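Local coordinates for ribonuclease P protein component 3 (Thermococcus kodakarensis KOD1, PDB 3WYZ) that probably serves as a protein subunit of ribonuclease P, the RNA-containing enzyme that trims the 5' ends of precursor tRNAs, at residues A[97-102]-A[108-113]; A[161-166]-A[171-176]. All blocks are in the same frame, centred on the assembly; numbering follows the deposited sequence.

Interaction 1. Residues A[97-102]-A[108-113]; sequences RINRMA and DALISP
Asn99 and Ala102, one helical turn apart, face Pro113 and Leu110 with CA-CA distances of 6.2 Å (Asn99 to Pro113) and 6.6 Å (Ala102 to Leu110), and this reversed order shows that the helix runs back against the strand. The polar link is at Asn99. Asn99 ND2 donates to the backbone O of Pro113 at 3.1 Å, and the bond is nearly straight, with 166° at the hydrogen. The acceptor lies in the plane of the Asn99 amide, whereas ND2 reaches the oxygen steeply from the side of the C=O bond (111° at O) and tilted from the carbonyl plane. CG of Asn99 stands beside its backbone N, anti to the carbonyl carbon (chi1 -72°), and this turn carries the amide forward to the proline. Asn99 ND2 also passes 3.4 Å from Pro113 CB, with the two side chains crossing at about a right angle.

Leu110 points at the helix and spreads its two methyls over it. Leu110 CD1 packs on Ala102 CB at 3.8 Å and also lies 3.9 Å from Asn99 OD1, while Leu110 CD2 rests against the helix backbone, 3.9 Å from Asn99 O.

Beyond the two segments, Asn99 ND2 also bonds Gly121 O, and OD1 accepts from Gly94 N. Three bonds to backbone groups therefore grip one buried amide and fix its rotation. The chemistry is split accordingly: Leu110 and Ala102 form an apolar interface between helix 96-104 and strand 109-111 of a beta-alpha-beta unit, while Asn99 ties together the two loops beside it, the one before its helix through Gly94 and the one after the strand through Pro113 and Gly121.

Interaction 2. Residues A[161-166]-A[171-176]; sequences KTWQLV and VPRFIT
The turn from helix 149-168 into strand 173-176 completes a right-handed beta-alpha-beta crossover that begins at strand 136-140, and this contact lies where Val166 meets Val171 and Arg173 across that turn. Val166 and Val171 have their CA atoms 4.9 Å apart, and Val171 N donates to Val166 O at 2.9 Å, a bond from the residue five on, which links the last turns of the helix to the residue leading into the strand.

CG1 of Val166 is the main apolar point. Val166 CG1 sits 3.4 Å from Val171 O and 3.6 Å from Arg173 CD, so one methyl fills the angle between the turn and the arginine stem. Arg173 sets off toward the helix with CG between its backbone N and carbonyl carbon, then bends at the next torsion (chi2 -76°), which brings its head back beside its own segment. There Arg173 NH1 donates to Val171 O at 3.0 Å and 169°. The oxygen lies in the guanidinium plane, although NH1 stands above the plane of that carbonyl.

Trp163 meets the same guanidinium from the helix side. The benzene edge of its indole is set over one guanidinium face, with Trp163 CZ3 3.6 Å from Arg173 NE and Trp163 CH2 3.6 Å from Arg173 NH2. Ring and guanidinium planes are 72° apart, and NE lies near the indole plane, so the contact is made by the ring's edge and is not a face-on cation-pi stack.

Among the surrounding elements, Val171 packs against Ala130 and Ala131 of helix 124-133 and Val166 against Ile137 of strand 136-140, while on helix 202-209 Trp163 touches Glu204 and Arg173 touches Ser208.

In the fold
Both interactions pair a helix with the strand that follows it, in the TIM barrel-like fold of the chain, and interaction 1 closes before interaction 2 opens. Their centres are 12 Å apart. Strands 109-111 and 173-176 belong to one parallel sheet, with strand 136-140 between them and hydrogen-bonded to both. The two contacts meet on the side of the strands turned from their helices: Phe174 CE2 packs on Ala109 CB at 3.6 Å, and Phe174 CZ on Ile111 CD1 at 3.7 Å. Helix packing outside and the packing of Phe174 on aliphatic groups inside thus involve the same strands, so Phe174 spans from the last strand of the sheet across strand 136-140 to strand 109-111.

Interaction 1. Residues A[97-102]-A[108-113]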
loop_
_atom_site.group_PDB
_atom_site.type_symbol
_atom_site.label_atom_id
_atom_site.label_comp_id
_atom_site.label_asym_id
_atom_site.label_seq_id
_atom_site.Cartn_x
_atom_site.Cartn_y
_atom_site.Cartn_z
ATOM N N ARG A 97 -5.563 5.573 -15.448
ATOM C CA ARG A 97 -6.910 4.994 -15.429
ATOM C C ARG A 97 -7.106 4.098 -14.204
ATOM O O ARG A 97 -8.188 4.070 -13.607
ATOM C CB ARG A 97 -7.173 4.172 -16.694
ATOM C CG ARG A 97 -7.316 4.998 -17.957
ATOM C CD ARG A 97 -7.795 4.153 -19.131
ATOM N NE ARG A 97 -8.043 4.972 -20.316
ATOM C CZ ARG A 97 -8.498 4.514 -21.482
ATOM N NH1 ARG A 97 -8.767 3.220 -21.651
ATOM N NH2 ARG A 97 -8.687 5.360 -22.491
ATOM N N ILE A 98 -6.054 3.366 -13.845
ATOM C CA ILE A 98 -6.077 2.469 -12.692
ATOM C C ILE A 98 -6.067 3.260 -11.397
ATOM O O ILE A 98 -6.863 2.986 -10.501
ATOM C CB ILE A 98 -4.893 1.480 -12.718
ATOM C CG1 ILE A 98 -5.001 0.562 -13.947
ATOM C CG2 ILE A 98 -4.823 0.661 -11.433
ATOM C CD1 ILE A 98 -6.255 -0.290 -14.010
ATOM N N ASN A 99 -5.170 4.240 -11.311
ATOM C CA ASN A 99 -5.114 5.132 -10.159
ATOM C C ASN A 99 -6.476 5.757 -9.862
ATOM O O ASN A 99 -6.896 5.797 -8.712
ATOM C CB ASN A 99 -4.078 6.243 -10.372
ATOM C CG ASN A 99 -2.649 5.745 -10.287
ATOM O OD1 ASN A 99 -2.406 4.557 -10.150
ATOM N ND2 ASN A 99 -1.696 6.659 -10.385
ATOM N N ARG A 100 -7.156 6.233 -10.901
ATOM C CA ARG A 100 -8.474 6.853 -10.756
ATOM C C ARG A 100 -9.546 5.842 -10.353
ATOM O O ARG A 100 -10.334 6.102 -9.441
ATOM C CB ARG A 100 -8.879 7.548 -12.061
ATOM C CG ARG A 100 -10.105 8.450 -11.947
ATOM C CD ARG A 100 -10.793 8.644 -13.295
ATOM N NE ARG A 100 -11.377 7.394 -13.792
ATOM C CZ ARG A 100 -12.022 7.256 -14.951
ATOM N NH1 ARG A 100 -12.189 8.292 -15.772
ATOM N NH2 ARG A 100 -12.510 6.067 -15.293
ATOM N N MET A 101 -9.571 4.694 -11.027
ATOM C CA MET A 101 -10.591 3.671 -10.775
ATOM C C MET A 101 -10.438 3.015 -9.403
ATOM O O MET A 101 -11.428 2.615 -8.792
ATOM C CB MET A 101 -10.553 2.592 -11.858
ATOM C CG MET A 101 -11.706 1.592 -11.783
ATOM S SD MET A 101 -13.331 2.368 -11.933
ATOM C CE MET A 101 -14.403 0.958 -11.683
ATOM N N ALA A 102 -9.199 2.888 -8.935
ATOM C CA ALA A 102 -8.942 2.387 -7.587
ATOM C C ALA A 102 -9.539 3.327 -6.542
ATOM O O ALA A 102 -10.146 2.874 -5.572
ATOM C CB ALA A 102 -7.451 2.228 -7.362
ATOM N N ASP A 108 -9.314 -0.187 -0.428
ATOM C CA ASP A 108 -8.635 0.063 0.854
ATOM C C ASP A 108 -7.402 0.944 0.674
ATOM O O ASP A 108 -7.181 1.872 1.447
ATOM C CB ASP A 108 -8.241 -1.253 1.537
ATOM C CG ASP A 108 -9.449 -2.048 2.022
ATOM O OD1 ASP A 108 -10.175 -1.541 2.906
ATOM O OD2 ASP A 108 -9.677 -3.174 1.515
ATOM N N ALA A 109 -6.592 0.653 -0.340
ATOM C CA ALA A 109 -5.386 1.441 -0.577
ATOM C C ALA A 109 -4.921 1.404 -2.020
ATOM O O ALA A 109 -5.054 0.388 -2.699
ATOM C CB ALA A 109 -4.262 0.971 0.331
ATOM N N LEU A 110 -4.370 2.531 -2.463
ATOM C CA LEU A 110 -3.657 2.628 -3.722
ATOM C C LEU A 110 -2.172 2.665 -3.399
ATOM O O LEU A 110 -1.705 3.590 -2.736
ATOM C CB LEU A 110 -4.062 3.899 -4.470
ATOM C CG LEU A 110 -3.415 4.150 -5.833
ATOM C CD1 LEU A 110 -3.792 3.047 -6.808
ATOM C CD2 LEU A 110 -3.817 5.516 -6.378
ATOM N N ILE A 111 -1.442 1.653 -3.859
ATOM C CA ILE A 111 -0.025 1.519 -3.556
ATOM C C ILE A 111 0.801 2.159 -4.662
ATOM O O ILE A 111 0.688 1.767 -5.826
ATOM C CB ILE A 111 0.391 0.038 -3.421
ATOM C CG1 ILE A 111 -0.519 -0.716 -2.443
ATOM C CG2 ILE A 111 1.843 -0.074 -2.975
ATOM C CD1 ILE A 111 -0.560 -0.155 -1.033
ATOM N N SER A 112 1.617 3.149 -4.287
ATOM C CA SER A 112 2.585 3.779 -5.189
ATOM C C SER A 112 1.990 4.214 -6.536
ATOM O O SER A 112 2.241 3.575 -7.551
ATOM C CB SER A 112 3.760 2.829 -5.436
ATOM O OG SER A 112 4.454 2.565 -4.236
ATOM N N PRO A 113 1.209 5.307 -6.547
ATOM C CA PRO A 113 0.613 5.796 -7.799
ATOM C C PRO A 113 1.645 6.232 -8.836
ATOM O O PRO A 113 1.338 6.266 -10.029
ATOM C CB PRO A 113 -0.245 6.992 -7.347
ATOM C CG PRO A 113 0.263 7.356 -5.987
ATOM C CD PRO A 113 0.762 6.085 -5.380
#

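Interaction 2. Residues A[161-166]-A[171-176]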
loop_
_atom_site.group_PDB
_atom_site.type_symbol
_atom_site.label_atom_id
_atom_site.label_comp_id
_atom_site.label_asym_id
_atom_site.label_seq_id
_atom_site.Cartn_x
_atom_site.Cartn_y
_atom_site.Cartn_z
ATOM N N LYS A 161 5.785 15.018 -3.821
ATOM C CA LYS A 161 4.604 15.650 -4.430
ATOM C C LYS A 161 3.311 14.999 -3.935
ATOM O O LYS A 161 2.341 15.688 -3.617
ATOM C CB LYS A 161 4.648 15.582 -5.966
ATOM C CG LYS A 161 5.783 16.369 -6.615
ATOM C CD LYS A 161 5.371 16.952 -7.965
ATOM C CE LYS A 161 6.572 17.272 -8.852
ATOM N NZ LYS A 161 6.244 18.268 -9.918
ATOM N N THR A 162 3.305 13.671 -3.880
ATOM C CA THR A 162 2.151 12.924 -3.411
ATOM C C THR A 162 1.888 13.176 -1.925
ATOM O O THR A 162 0.737 13.317 -1.511
ATOM C CB THR A 162 2.330 11.417 -3.654
ATOM O OG1 THR A 162 2.538 11.178 -5.053
ATOM C CG2 THR A 162 1.118 10.652 -3.199
ATOM N N TRP A 163 2.945 13.229 -1.123
ATOM C CA TRP A 163 2.788 13.513 0.304
ATOM C C TRP A 163 2.141 14.882 0.531
ATOM O O TRP A 163 1.224 15.005 1.327
ATOM C CB TRP A 163 4.131 13.436 1.037
ATOM C CG TRP A 163 4.123 14.143 2.366
ATOM C CD1 TRP A 163 4.894 15.198 2.731
ATOM C CD2 TRP A 163 3.272 13.859 3.488
ATOM N NE1 TRP A 163 4.593 15.587 4.018
ATOM C CE2 TRP A 163 3.596 14.786 4.502
ATOM C CE3 TRP A 163 2.263 12.920 3.726
ATOM C CZ2 TRP A 163 2.961 14.794 5.749
ATOM C CZ3 TRP A 163 1.625 12.928 4.970
ATOM C CH2 TRP A 163 1.978 13.868 5.964
ATOM N N GLN A 164 2.617 15.903 -0.175
ATOM C CA GLN A 164 2.111 17.268 -0.015
ATOM C C GLN A 164 0.617 17.353 -0.331
ATOM O O GLN A 164 -0.118 18.092 0.305
ATOM C CB GLN A 164 2.884 18.237 -0.919
ATOM C CG GLN A 164 4.334 18.470 -0.502
ATOM C CD GLN A 164 5.160 19.153 -1.585
ATOM O OE1 GLN A 164 4.705 20.095 -2.225
ATOM N NE2 GLN A 164 6.382 18.680 -1.788
ATOM N N LEU A 165 0.189 16.590 -1.339
ATOM C CA LEU A 165 -1.223 16.497 -1.722
ATOM C C LEU A 165 -2.019 15.706 -0.687
ATOM O O LEU A 165 -3.053 16.165 -0.219
ATOM C CB LEU A 165 -1.372 15.835 -3.098
ATOM C CG LEU A 165 -1.035 16.726 -4.294
ATOM C CD1 LEU A 165 -0.844 15.900 -5.562
ATOM C CD2 LEU A 165 -2.116 17.776 -4.493
ATOM N N VAL A 166 -1.526 14.514 -0.351
ATOM C CA VAL A 166 -2.101 13.675 0.700
ATOM C C VAL A 166 -2.317 14.468 1.991
ATOM O O VAL A 166 -3.380 14.385 2.614
ATOM C CB VAL A 166 -1.187 12.454 0.989
ATOM C CG1 VAL A 166 -1.469 11.845 2.352
ATOM C CG2 VAL A 166 -1.327 11.395 -0.101
ATOM N N VAL A 171 -5.782 12.831 3.223
ATOM C CA VAL A 171 -6.015 11.487 2.698
ATOM C C VAL A 171 -5.323 10.507 3.639
ATOM O O VAL A 171 -4.211 10.782 4.090
ATOM C CB VAL A 171 -5.435 11.304 1.278
ATOM C CG1 VAL A 171 -5.773 9.918 0.732
ATOM C CG2 VAL A 171 -5.954 12.376 0.335
ATOM N N PRO A 172 -5.972 9.372 3.957
ATOM C CA PRO A 172 -5.264 8.383 4.774
ATOM C C PRO A 172 -4.023 7.868 4.054
ATOM O O PRO A 172 -3.980 7.874 2.824
ATOM C CB PRO A 172 -6.292 7.258 4.949
ATOM C CG PRO A 172 -7.624 7.890 4.672
ATOM C CD PRO A 172 -7.357 8.962 3.656
ATOM N N ARG A 173 -3.021 7.431 4.811
ATOM C CA ARG A 173 -1.787 6.926 4.218
ATOM C C ARG A 173 -1.018 6.035 5.173
ATOM O O ARG A 173 -1.253 6.041 6.374
ATOM C CB ARG A 173 -0.888 8.072 3.755
ATOM C CG ARG A 173 -0.365 8.971 4.873
ATOM C CD ARG A 173 -1.449 9.922 5.362
ATOM N NE ARG A 173 -0.956 10.879 6.336
ATOM C CZ ARG A 173 -1.614 11.967 6.728
ATOM N NH1 ARG A 173 -2.823 12.261 6.235
ATOM N NH2 ARG A 173 -1.051 12.770 7.625
ATOM N N PHE A 174 -0.097 5.267 4.614
ATOM C CA PHE A 174 0.832 4.487 5.408
ATOM C C PHE A 174 2.142 4.297 4.660
ATOM O O PHE A 174 2.172 4.362 3.428
ATOM C CB PHE A 174 0.222 3.133 5.779
ATOM C CG PHE A 174 -0.272 2.335 4.605
ATOM C CD1 PHE A 174 0.579 1.487 3.915
ATOM C CD2 PHE A 174 -1.597 2.403 4.215
ATOM C CE1 PHE A 174 0.122 0.740 2.845
ATOM C CE2 PHE A 174 -2.062 1.656 3.147
ATOM C CZ PHE A 174 -1.199 0.829 2.458
ATOM N N ILE A 175 3.217 4.092 5.419
ATOM C CA ILE A 175 4.506 3.728 4.855
ATOM C C ILE A 175 4.633 2.213 4.934
ATOM O O ILE A 175 4.276 1.614 5.949
ATOM C CB ILE A 175 5.692 4.354 5.622
ATOM C CG1 ILE A 175 5.518 5.871 5.796
ATOM C CG2 ILE A 175 7.007 4.024 4.926
ATOM C CD1 ILE A 175 5.373 6.652 4.512
ATOM N N THR A 176 5.162 1.603 3.874
ATOM C CA THR A 176 5.375 0.163 3.857
ATOM C C THR A 176 6.587 -0.235 3.023
ATOM O O THR A 176 6.995 0.484 2.123
ATOM C CB THR A 176 4.124 -0.590 3.361
ATOM O OG1 THR A 176 4.382 -1.996 3.370
ATOM C CG2 THR A 176 3.721 -0.147 1.951
#